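Peptidoglycan-binding domain 1 (Burkholderia, PDB 5NM7) is a phage endolysin of lysozyme-like type, joining a putative peptidoglycan-binding domain to an N-acetylmuramidase-family domain, and probably hydrolyses the glycan strands of bacterial peptidoglycan. Local coordinates at residues G106-P109 with P113-L116; G58-S63 with V205-Q210; Y123-A128 with A172-S177; P141-S146 with L161-Q166; K243-A246 with Y250-K253. One frame throughout, in Å; residues are numbered along the deposited sequence.

Contact 1. Residues G106-P109 with P113-L116; sequences GFLP and PVIL
Residues Gly106 to Leu108 meet Pro113 and Val114 in a buried single beta bridge, with Phe107 paired to Pro113, which closes the short loop leading into strand 115-117 of the N-acetylmuramidase region. The bond that fixes it runs from Val114 N to Gly106 O, 2.9 Å long and nearly straight (169° at the hydrogen), although the donor stands above the carbonyl plane. The same oxygen also meets Pro113 CA at 3.4 Å in a CA-H...O contact, and it accepts a further hydrogen bond from Gln210 on helix 207-219.

Apolar groups add to the bridge. CB of Phe107 points away from Pro113, but with CG beside the backbone N (chi1 -63°) the end of the ring returns to it, and CD2 lies 3.6 Å from Pro113 N, meeting it obliquely. Arg73 makes a cation-pi contact with this ring, and Gln210 packs on it as well. Farther along, Leu108 and Val114 cross obliquely, CD2 of the leucine resting 4.0 Å from CG2 of the valine. This second methyl of Val114 is placed by CG1 lying anti to the backbone N (chi1 177°), which turns CG2 toward the loop until it is 3.7 Å from Phe107 C.

Contact 2. Residues G58-S63 with V205-Q210; sequences GPKTWS and VSEAEQ. With GLY (glycine), chain C; GLY (glycine), chain E.
Lys60 and Glu207 join helix 59-67, in the peptidoglycan-binding region, to the first turn of helix 207-219 in the muramidase region through one salt bridge. The two side chains approach from opposite directions, both extended beyond CG, and so span backbones whose CA atoms are 12.8 Å apart at Lys60 and Glu207. Lys60 NZ sits in the fork of the carboxylate, 2.9 Å from Glu207 OE1 and 3.0 Å from Glu207 OE2, each oxygen offering its syn lone pair. Glu207 has further donors, Leu75 N (ahead of helix 77-87) to OE1 and Gly106 N, in the loop before strand 115-117, to OE2.

This buried, multiply bonded carboxylate is the tight part of the contact. The rest is loose: Lys60 is partly exposed, and the two segments bury just 70 Å² between them. Beside Lys60, a bound glycine (chain C) places its carboxylate at the start of helix 59-67. Lys60 N donates to the glycine O (3.0 Å). The glycine OXT accepts from Thr61 N at 2.9 Å and from Thr61 OG1 at 2.8 Å, and Gly58 N adds a weak hydrogen bond to OXT. Another glycine (chain E) lies by the second segment, its OXT 2.8 Å from Ala208 O. Ser206 is the N-cap of helix 207-219, its OG accepting from Glu209 N. Around the salt bridge, His74 packs on Lys60, and Gln210, one turn on from Ser206, reaches Ala180 just beyond strand 176-178.

Contact 3. Residues Y123-A128 with A172-S177; sequences YRQLAA and ALEATS
Gln125, on helix 119-128, reaches across to Glu174 at the end of helix 169-174, the only pair in contact between the two segments, at the surface of the muramidase region. The interaction is a hydrogen bond from Gln125 NE2 to Glu174 OE1, 2.8 Å long with 160° at the hydrogen. On the donor side the geometry is regular, for the oxygen lies in the amide plane. The acceptor side is less so, since NE2 comes from above the carboxylate, 56° out of its plane. The two flat groups are turned 64° against each other. A bend at chi2 folds the glutamine chain over, while Glu174 runs out extended to meet it.

Van der Waals contact is slight: Gln125 CG approaches Glu174 CB no closer than 4.2 Å, though Phe186 packs against both residues.

Within 172-177 the turn from helix into strand 176-178 carries a bond from Thr176 OG1 to Ala172 O (2.8 Å), and Ala175 is where helical geometry is left.

Glu174 OE2 accepts from Trp188 NE1, so its two oxygens serve two different donors. With Gln125 NE2 and Trp188 NE1 sharing the carboxylate, its ionised form is probably favoured.

Contact 4. Residues P141-S146 with L161-Q166; sequences PALVNS and LASASQ
The irregular segment 141-146 passes beside helix 156-167, its backbone coming nearest where the CA atoms of Leu143 and Ala164 stand 6.4 Å apart. Leu143 alone carries the loop segment's share of the contact between the two segments. Its CG lies beside the backbone N and CD1 lies anti to CA (chi2 176°), which sends this methyl onto the helix surface. There it presses on Ser163 CB at 3.4 Å, tighter than normal van der Waals contact, and comes within 4.0 Å of Ala164 N. The hydroxyl of Ser163 turns back to its own helix and bonds to Ala159 O, so what the leucine meets is the carbon of the serine.

Each segment is braced on its own. In the loop, Asn145 ND2 donates to Pro141 O (2.9 Å, 157° at the hydrogen), a side-chain-to-backbone bond that closes the turn holding Leu143; the carbonyl oxygen lies in the plane of the asparagine amide. On the helix, Leu161 O takes two donors, Ser165 N at 2.7 Å and Ser165 OG at 3.0 Å. Leu143 O is held by Tyr117 OH, and Val144 packs on helix 119-128.

Leu143 thus supplies the apolar contact between a long connection and helix 156-167, and Ala142 O adds a polar tie to Arg160, a loop-on-helix packing within the mainly alpha-helical, lysozyme-like part of this endolysin.

Contact 5. Residues K243-A246 with Y250-K253; sequences KAYA and YDVK
Tyr245 and Asp251 carry the contact between the loop after helix 233-241 and the first turn of helix 250-265, a helix-loop-helix connection at the surface of the muramidase region. With most surface buried of all residues here, Tyr245 holds its CG between the backbone N and the carbonyl carbon (chi1 79°), and this puts the edge of its ring against Asp251. Tyr245 CE2 is 3.6 Å from Asp251 CG and 3.7 Å from Asp251 CB. The carboxylate carbon lies in the plane of the ring, whereas the carboxylate plane itself stands almost perpendicular to it (89°). An acidic group at the rim of an aromatic ring faces its slightly positive hydrogens, which is probably mildly favourable.

Asp251, the second residue in buried area, points its CB toward the loop, and its OD1 also passes 4.1 Å from Ala246 CA. The third, Tyr250, joins by its main chain: its N donates to Tyr245 O over 3.2 Å, a bond that ties the loop to the start of the helix. The ring of Tyr250 packs on Ala237 and on Val100 of helix 91-101, and its edge, at CD2, lies 3.6 Å from Tyr245 O. On one face of the Tyr245 ring, offset toward the rim, Ala246 CB sits 4.1 Å above the plane.

From the N terminus, contact 2 opens first, at 58-63, and closes the longest loop, since its partner 205-210 comes only after most of the muramidase region; it alone joins the two family regions. Contacts 1, 3 and 4 all fall within that span. Contact 1 closes a short loop (106-109 to 113-116) at the start of strand 115-117, and it touches contact 2 through helix 207-219. Contact 3 follows in series and closes 123-177, enclosing contact 4 (141-166). Contacts 3 and 4 have centres about 9 Å apart, meeting where helices 156-167 and 169-174 pack. Contacts 1 and 3 share the small sheet. Contact 5 lies beyond all of them, a local closure before helix 250-265.

Contact 1. Residues G106-P109 with P113-L116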
# COMPACT_ATOMS: atom_id res chain seq x y z
N GLY A 106 -3.29 3.55 3.73
CA GLY A 106 -4.09 2.35 3.96
C GLY A 106 -5.49 2.65 4.49
O GLY A 106 -6.34 1.75 4.56
N PHE A 107 -5.71 3.91 4.89
CA PHE A 107 -6.99 4.34 5.43
C PHE A 107 -7.53 5.54 4.68
O PHE A 107 -6.78 6.39 4.18
CB PHE A 107 -6.85 4.74 6.90
CG PHE A 107 -6.43 3.62 7.78
CD1 PHE A 107 -5.07 3.41 8.07
CD2 PHE A 107 -7.37 2.72 8.25
CE1 PHE A 107 -4.67 2.35 8.86
CE2 PHE A 107 -6.96 1.67 9.06
CZ PHE A 107 -5.62 1.48 9.35
N LEU A 108 -8.86 5.57 4.57
CA LEU A 108 -9.58 6.69 4.05
C LEU A 108 -9.46 7.84 5.03
O LEU A 108 -9.19 7.64 6.20
CB LEU A 108 -11.05 6.36 3.91
CG LEU A 108 -11.41 5.20 2.97
CD1 LEU A 108 -12.89 4.85 3.12
CD2 LEU A 108 -11.07 5.56 1.55
N PRO A 109 -9.73 9.06 4.57
CA PRO A 109 -9.75 10.19 5.52
C PRO A 109 -10.68 9.98 6.72
O PRO A 109 -10.35 10.40 7.83
CB PRO A 109 -10.19 11.36 4.65
CG PRO A 109 -9.77 10.99 3.27
CD PRO A 109 -9.96 9.50 3.18
N PRO A 113 -10.38 1.46 6.74
CA PRO A 113 -9.42 1.04 5.70
C PRO A 113 -9.90 1.26 4.27
O PRO A 113 -11.10 1.20 3.96
CB PRO A 113 -9.21 -0.46 6.00
CG PRO A 113 -10.20 -0.84 7.04
CD PRO A 113 -10.86 0.37 7.60
N VAL A 114 -8.95 1.47 3.35
CA VAL A 114 -9.24 1.55 1.93
C VAL A 114 -9.70 0.17 1.46
O VAL A 114 -9.09 -0.83 1.84
CB VAL A 114 -8.02 2.05 1.15
CG1 VAL A 114 -8.31 2.06 -0.34
CG2 VAL A 114 -7.66 3.47 1.61
N ILE A 115 -10.79 0.14 0.72
CA ILE A 115 -11.39 -1.11 0.24
C ILE A 115 -11.80 -1.02 -1.19
O ILE A 115 -12.00 0.07 -1.73
CB ILE A 115 -12.63 -1.56 1.08
CG1 ILE A 115 -13.68 -0.45 1.13
CG2 ILE A 115 -12.22 -1.96 2.47
CD1 ILE A 115 -15.04 -0.95 1.50
N LEU A 116 -11.96 -2.19 -1.81
CA LEU A 116 -12.63 -2.30 -3.08
C LEU A 116 -13.44 -3.58 -3.06
O LEU A 116 -12.90 -4.67 -2.83
CB LEU A 116 -11.66 -2.32 -4.27
CG LEU A 116 -12.30 -2.07 -5.64
CD1 LEU A 116 -12.76 -0.62 -5.76
CD2 LEU A 116 -11.30 -2.37 -6.76

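Contact 2. Residues G58-S63 with V205-Q210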
# COMPACT_ATOMS: atom_id res chain seq x y z
N GLY A 58 5.16 13.39 0.47
CA GLY A 58 3.70 13.27 0.29
C GLY A 58 2.96 13.79 1.50
O GLY A 58 3.56 14.43 2.37
N PRO A 59 1.66 13.47 1.60
CA PRO A 59 0.82 14.04 2.68
C PRO A 59 1.28 13.67 4.09
O PRO A 59 1.21 14.48 5.02
CB PRO A 59 -0.58 13.50 2.37
CG PRO A 59 -0.52 13.05 0.95
CD PRO A 59 0.86 12.65 0.67
N LYS A 60 1.80 12.46 4.26
CA LYS A 60 2.29 12.05 5.57
C LYS A 60 3.51 12.83 5.97
O LYS A 60 3.63 13.27 7.13
CB LYS A 60 2.59 10.54 5.60
CG LYS A 60 1.35 9.70 5.36
CD LYS A 60 1.73 8.25 5.27
CE LYS A 60 0.50 7.39 5.07
NZ LYS A 60 0.88 5.97 4.89
N THR A 61 4.46 12.97 5.04
CA THR A 61 5.67 13.74 5.32
C THR A 61 5.31 15.20 5.60
O THR A 61 5.83 15.77 6.58
CB THR A 61 6.68 13.62 4.20
OG1 THR A 61 7.04 12.23 4.07
CG2 THR A 61 7.95 14.36 4.53
N TRP A 62 4.46 15.77 4.77
CA TRP A 62 4.02 17.16 4.97
C TRP A 62 3.40 17.39 6.35
O TRP A 62 3.69 18.40 7.01
CB TRP A 62 3.05 17.61 3.89
CG TRP A 62 3.71 18.05 2.64
CD1 TRP A 62 3.57 17.51 1.41
CD2 TRP A 62 4.61 19.15 2.50
NE1 TRP A 62 4.32 18.19 0.51
CE2 TRP A 62 4.96 19.22 1.14
CE3 TRP A 62 5.13 20.10 3.38
CZ2 TRP A 62 5.83 20.17 0.64
CZ3 TRP A 62 5.98 21.05 2.90
CH2 TRP A 62 6.34 21.09 1.54
N SER A 63 2.56 16.45 6.78
CA SER A 63 1.96 16.55 8.10
C SER A 63 3.02 16.60 9.22
O SER A 63 2.92 17.42 10.13
CB SER A 63 0.92 15.44 8.32
OG SER A 63 0.46 15.49 9.65
N VAL A 205 -6.91 -1.72 12.25
CA VAL A 205 -6.04 -1.27 13.31
C VAL A 205 -4.94 -0.35 12.80
O VAL A 205 -4.73 0.75 13.30
CB VAL A 205 -5.42 -2.46 14.07
CG1 VAL A 205 -4.32 -2.02 15.04
CG2 VAL A 205 -6.52 -3.21 14.83
N SER A 206 -4.20 -0.80 11.78
CA SER A 206 -3.03 -0.03 11.37
C SER A 206 -2.52 -0.48 10.02
O SER A 206 -2.85 -1.58 9.55
CB SER A 206 -1.90 -0.19 12.36
OG SER A 206 -1.41 -1.53 12.36
N GLU A 207 -1.69 0.38 9.43
CA GLU A 207 -1.03 0.01 8.16
C GLU A 207 -0.05 -1.14 8.39
O GLU A 207 0.16 -1.97 7.49
CB GLU A 207 -0.30 1.18 7.57
CG GLU A 207 -1.28 2.19 6.99
CD GLU A 207 -0.60 3.36 6.30
OE1 GLU A 207 0.65 3.42 6.35
OE2 GLU A 207 -1.34 4.19 5.72
N ALA A 208 0.54 -1.20 9.57
CA ALA A 208 1.39 -2.34 9.92
C ALA A 208 0.66 -3.69 9.79
O ALA A 208 1.22 -4.64 9.27
CB ALA A 208 1.98 -2.16 11.32
N GLU A 209 -0.60 -3.75 10.25
CA GLU A 209 -1.39 -4.95 10.09
C GLU A 209 -1.70 -5.22 8.63
O GLU A 209 -1.73 -6.37 8.20
CB GLU A 209 -2.68 -4.89 10.91
CG GLU A 209 -2.45 -4.96 12.41
CD GLU A 209 -1.92 -6.34 12.86
OE1 GLU A 209 -2.23 -7.34 12.20
OE2 GLU A 209 -1.21 -6.44 13.89
N GLN A 210 -1.91 -4.16 7.87
CA GLN A 210 -2.19 -4.29 6.44
C GLN A 210 -0.97 -4.82 5.69
O GLN A 210 -1.12 -5.65 4.80
CB GLN A 210 -2.61 -2.94 5.91
CG GLN A 210 -3.92 -2.50 6.52
CD GLN A 210 -4.31 -1.11 6.08
OE1 GLN A 210 -3.64 -0.50 5.25
NE2 GLN A 210 -5.42 -0.62 6.60
N GLY C . 6.14 9.22 1.51
CA GLY C . 4.66 9.38 1.31
C GLY C . 4.05 10.48 2.17
O GLY C . 2.82 10.50 2.30
OXT GLY C . 4.77 11.37 2.68
N GLY E . 5.41 -8.03 9.23
CA GLY E . 4.99 -6.69 8.68
C GLY E . 4.46 -5.77 9.75
O GLY E . 4.49 -6.19 10.91
OXT GLY E . 4.05 -4.61 9.53

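Contact 3. Residues Y123-A128 with A172-S177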
# COMPACT_ATOMS: atom_id res chain seq x y z
N TYR A 123 -20.25 -13.13 -5.95
CA TYR A 123 -20.93 -14.18 -6.72
C TYR A 123 -20.31 -15.56 -6.44
O TYR A 123 -21.01 -16.52 -6.09
CB TYR A 123 -20.86 -13.85 -8.22
CG TYR A 123 -21.55 -14.87 -9.09
CD1 TYR A 123 -22.95 -14.96 -9.12
CD2 TYR A 123 -20.81 -15.77 -9.86
CE1 TYR A 123 -23.60 -15.91 -9.91
CE2 TYR A 123 -21.45 -16.71 -10.66
CZ TYR A 123 -22.84 -16.77 -10.68
OH TYR A 123 -23.47 -17.71 -11.47
N ARG A 124 -18.99 -15.61 -6.53
CA ARG A 124 -18.24 -16.83 -6.31
C ARG A 124 -18.36 -17.37 -4.87
O ARG A 124 -18.53 -18.58 -4.67
CB ARG A 124 -16.77 -16.53 -6.64
CG ARG A 124 -15.96 -17.68 -7.17
CD ARG A 124 -14.57 -17.19 -7.59
NE ARG A 124 -13.66 -18.29 -7.32
CZ ARG A 124 -13.50 -19.37 -8.10
NH1 ARG A 124 -14.12 -19.48 -9.27
NH2 ARG A 124 -12.67 -20.33 -7.71
N GLN A 125 -18.28 -16.49 -3.88
CA GLN A 125 -18.31 -16.90 -2.48
C GLN A 125 -19.70 -17.36 -2.04
O GLN A 125 -19.81 -18.26 -1.18
CB GLN A 125 -17.79 -15.78 -1.55
CG GLN A 125 -16.35 -15.38 -1.80
CD GLN A 125 -15.38 -16.56 -1.70
OE1 GLN A 125 -14.98 -17.12 -2.72
NE2 GLN A 125 -15.03 -16.95 -0.48
N LEU A 126 -20.73 -16.76 -2.62
CA LEU A 126 -22.12 -17.16 -2.37
C LEU A 126 -22.41 -18.56 -2.94
O LEU A 126 -23.04 -19.39 -2.27
CB LEU A 126 -23.09 -16.14 -2.96
CG LEU A 126 -23.14 -14.76 -2.29
CD1 LEU A 126 -23.83 -13.72 -3.17
CD2 LEU A 126 -23.81 -14.85 -0.94
N ALA A 127 -21.95 -18.81 -4.17
CA ALA A 127 -22.06 -20.14 -4.80
C ALA A 127 -21.39 -21.23 -3.95
O ALA A 127 -22.02 -22.25 -3.64
CB ALA A 127 -21.46 -20.12 -6.19
N ALA A 128 -20.15 -20.99 -3.56
CA ALA A 128 -19.40 -21.91 -2.68
C ALA A 128 -20.00 -22.09 -1.28
O ALA A 128 -19.80 -23.13 -0.65
CB ALA A 128 -17.95 -21.44 -2.56
N ALA A 172 -19.33 -11.10 1.94
CA ALA A 172 -19.06 -9.74 1.49
C ALA A 172 -17.64 -9.29 1.87
O ALA A 172 -16.97 -8.68 1.04
CB ALA A 172 -20.08 -8.75 2.06
N LEU A 173 -17.21 -9.61 3.09
CA LEU A 173 -15.85 -9.26 3.55
C LEU A 173 -14.81 -10.04 2.77
O LEU A 173 -13.78 -9.50 2.40
CB LEU A 173 -15.69 -9.50 5.03
CG LEU A 173 -16.65 -8.72 5.97
CD1 LEU A 173 -16.47 -9.19 7.40
CD2 LEU A 173 -16.50 -7.21 5.89
N GLU A 174 -15.11 -11.31 2.51
CA GLU A 174 -14.25 -12.14 1.64
C GLU A 174 -14.09 -11.62 0.20
O GLU A 174 -13.02 -11.79 -0.41
CB GLU A 174 -14.77 -13.60 1.65
CG GLU A 174 -14.53 -14.30 2.97
CD GLU A 174 -15.07 -15.73 2.99
OE1 GLU A 174 -15.86 -16.08 2.10
OE2 GLU A 174 -14.64 -16.48 3.87
N ALA A 175 -15.14 -10.97 -0.33
CA ALA A 175 -15.18 -10.42 -1.65
C ALA A 175 -14.68 -8.96 -1.69
O ALA A 175 -14.89 -8.28 -2.71
CB ALA A 175 -16.59 -10.44 -2.16
N THR A 176 -14.00 -8.52 -0.65
CA THR A 176 -13.50 -7.15 -0.61
C THR A 176 -11.98 -7.19 -0.43
O THR A 176 -11.47 -8.05 0.28
CB THR A 176 -14.18 -6.39 0.54
OG1 THR A 176 -15.58 -6.38 0.27
CG2 THR A 176 -13.67 -4.95 0.62
N SER A 177 -11.28 -6.27 -1.08
CA SER A 177 -9.84 -6.08 -0.81
C SER A 177 -9.58 -5.01 0.21
O SER A 177 -10.24 -3.96 0.20
CB SER A 177 -9.10 -5.74 -2.11
OG SER A 177 -9.72 -4.67 -2.81

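Contact 4. Residues P141-S146 with L161-Q166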
# COMPACT_ATOMS: atom_id res chain seq x y z
N PRO A 141 -27.97 -6.81 -9.27
CA PRO A 141 -26.92 -6.91 -10.32
C PRO A 141 -25.67 -6.02 -10.15
O PRO A 141 -24.58 -6.37 -10.63
CB PRO A 141 -27.67 -6.53 -11.60
CG PRO A 141 -28.84 -5.73 -11.15
CD PRO A 141 -29.23 -6.26 -9.80
N ALA A 142 -25.81 -4.88 -9.50
CA ALA A 142 -24.67 -4.01 -9.20
C ALA A 142 -23.73 -4.61 -8.14
O ALA A 142 -22.54 -4.27 -8.12
CB ALA A 142 -25.15 -2.64 -8.75
N LEU A 143 -24.29 -5.44 -7.25
CA LEU A 143 -23.58 -6.03 -6.11
C LEU A 143 -23.17 -7.46 -6.25
O LEU A 143 -22.25 -7.93 -5.58
CB LEU A 143 -24.47 -5.98 -4.86
CG LEU A 143 -24.75 -4.62 -4.28
CD1 LEU A 143 -25.73 -4.79 -3.13
CD2 LEU A 143 -23.47 -3.96 -3.80
N VAL A 144 -23.93 -8.22 -7.03
CA VAL A 144 -23.65 -9.64 -7.21
C VAL A 144 -23.73 -9.83 -8.70
O VAL A 144 -24.76 -9.50 -9.30
CB VAL A 144 -24.67 -10.55 -6.51
CG1 VAL A 144 -24.23 -12.00 -6.60
CG2 VAL A 144 -24.86 -10.16 -5.05
N ASN A 145 -22.64 -10.31 -9.30
CA ASN A 145 -22.54 -10.39 -10.75
C ASN A 145 -21.33 -11.21 -11.18
O ASN A 145 -20.25 -11.02 -10.64
CB ASN A 145 -22.42 -8.98 -11.33
CG ASN A 145 -22.97 -8.85 -12.74
OD1 ASN A 145 -22.74 -9.71 -13.58
ND2 ASN A 145 -23.68 -7.76 -13.00
N SER A 146 -21.49 -12.09 -12.16
CA SER A 146 -20.34 -12.82 -12.71
C SER A 146 -19.40 -11.90 -13.50
O SER A 146 -18.25 -12.23 -13.73
CB SER A 146 -20.80 -14.00 -13.59
OG SER A 146 -21.44 -13.53 -14.77
N LEU A 161 -20.29 -2.34 0.20
CA LEU A 161 -19.96 -3.39 1.17
C LEU A 161 -21.14 -3.61 2.16
O LEU A 161 -21.56 -4.74 2.39
CB LEU A 161 -18.70 -3.07 1.95
CG LEU A 161 -18.28 -4.08 3.01
CD1 LEU A 161 -18.10 -5.46 2.43
CD2 LEU A 161 -17.02 -3.63 3.74
N ALA A 162 -21.69 -2.50 2.68
CA ALA A 162 -22.78 -2.53 3.65
C ALA A 162 -23.98 -3.28 3.05
O ALA A 162 -24.63 -4.06 3.76
CB ALA A 162 -23.16 -1.13 4.09
N SER A 163 -24.28 -3.01 1.78
CA SER A 163 -25.38 -3.68 1.06
C SER A 163 -25.09 -5.14 0.83
O SER A 163 -25.91 -6.01 1.13
CB SER A 163 -25.72 -2.99 -0.24
OG SER A 163 -25.94 -1.62 -0.06
N ALA A 164 -23.88 -5.43 0.35
CA ALA A 164 -23.46 -6.82 0.24
C ALA A 164 -23.51 -7.58 1.56
O ALA A 164 -23.89 -8.77 1.58
CB ALA A 164 -22.07 -6.88 -0.35
N SER A 165 -23.14 -6.92 2.65
CA SER A 165 -23.09 -7.53 3.96
C SER A 165 -24.48 -8.02 4.43
O SER A 165 -24.58 -8.99 5.18
CB SER A 165 -22.52 -6.57 4.98
OG SER A 165 -21.13 -6.43 4.79
N GLN A 166 -25.51 -7.33 3.97
CA GLN A 166 -26.90 -7.72 4.28
C GLN A 166 -27.35 -8.96 3.51
O GLN A 166 -28.33 -9.60 3.89
CB GLN A 166 -27.86 -6.53 4.05
CG GLN A 166 -27.64 -5.42 5.08
CD GLN A 166 -27.68 -5.87 6.54
OE1 GLN A 166 -28.53 -6.67 6.95
NE2 GLN A 166 -26.73 -5.37 7.34

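Contact 5. Residues K243-A246 with Y250-K253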
# COMPACT_ATOMS: atom_id res chain seq x y z
N LYS A 243 -1.87 -10.06 -15.42
CA LYS A 243 -1.39 -10.10 -16.80
C LYS A 243 -1.12 -8.72 -17.41
O LYS A 243 -0.25 -8.60 -18.26
CB LYS A 243 -2.39 -10.90 -17.66
CG LYS A 243 -1.85 -11.37 -19.00
CD LYS A 243 -0.81 -12.50 -18.88
CE LYS A 243 0.08 -12.58 -20.12
NZ LYS A 243 1.08 -11.47 -20.19
N ALA A 244 -1.81 -7.69 -16.92
CA ALA A 244 -1.66 -6.32 -17.41
C ALA A 244 -0.61 -5.50 -16.64
O ALA A 244 -0.56 -4.28 -16.78
CB ALA A 244 -3.00 -5.61 -17.34
N TYR A 245 0.25 -6.17 -15.86
CA TYR A 245 1.32 -5.50 -15.12
C TYR A 245 2.17 -4.50 -15.94
O TYR A 245 2.57 -3.46 -15.43
CB TYR A 245 2.23 -6.53 -14.43
CG TYR A 245 3.23 -7.18 -15.35
CD1 TYR A 245 2.89 -8.28 -16.10
CD2 TYR A 245 4.51 -6.67 -15.48
CE1 TYR A 245 3.80 -8.86 -16.96
CE2 TYR A 245 5.42 -7.24 -16.35
CZ TYR A 245 5.05 -8.33 -17.08
OH TYR A 245 5.99 -8.89 -17.92
N ALA A 246 2.46 -4.83 -17.19
CA ALA A 246 3.36 -4.02 -18.00
C ALA A 246 2.74 -2.67 -18.40
O ALA A 246 3.44 -1.68 -18.46
CB ALA A 246 3.84 -4.79 -19.24
N TYR A 250 4.60 -1.66 -13.65
CA TYR A 250 4.94 -2.18 -12.34
C TYR A 250 6.33 -2.82 -12.30
O TYR A 250 7.08 -2.62 -11.38
CB TYR A 250 3.90 -3.19 -11.85
CG TYR A 250 2.62 -2.51 -11.41
CD1 TYR A 250 2.61 -1.80 -10.25
CD2 TYR A 250 1.44 -2.62 -12.13
CE1 TYR A 250 1.45 -1.16 -9.82
CE2 TYR A 250 0.27 -1.98 -11.72
CZ TYR A 250 0.30 -1.25 -10.56
OH TYR A 250 -0.85 -0.59 -10.12
N ASP A 251 6.62 -3.61 -13.33
CA ASP A 251 7.90 -4.31 -13.42
C ASP A 251 9.08 -3.37 -13.35
O ASP A 251 10.00 -3.52 -12.52
CB ASP A 251 7.95 -5.21 -14.64
CG ASP A 251 7.71 -4.46 -15.99
OD1 ASP A 251 6.93 -3.47 -16.06
OD2 ASP A 251 8.28 -4.91 -16.98
N VAL A 252 9.06 -2.35 -14.21
CA VAL A 252 10.17 -1.44 -14.27
C VAL A 252 10.18 -0.47 -13.12
O VAL A 252 11.23 -0.08 -12.65
CB VAL A 252 10.19 -0.68 -15.62
CG1 VAL A 252 11.42 0.22 -15.69
CG2 VAL A 252 10.21 -1.67 -16.77
N LYS A 253 9.01 -0.07 -12.61
CA LYS A 253 9.01 0.74 -11.41
C LYS A 253 9.63 0.03 -10.22
O LYS A 253 10.35 0.66 -9.45
CB LYS A 253 7.58 1.22 -11.06
CG LYS A 253 7.10 2.29 -12.04
CD LYS A 253 5.65 2.64 -11.75
CE LYS A 253 5.23 3.85 -12.58
NZ LYS A 253 3.76 3.98 -12.54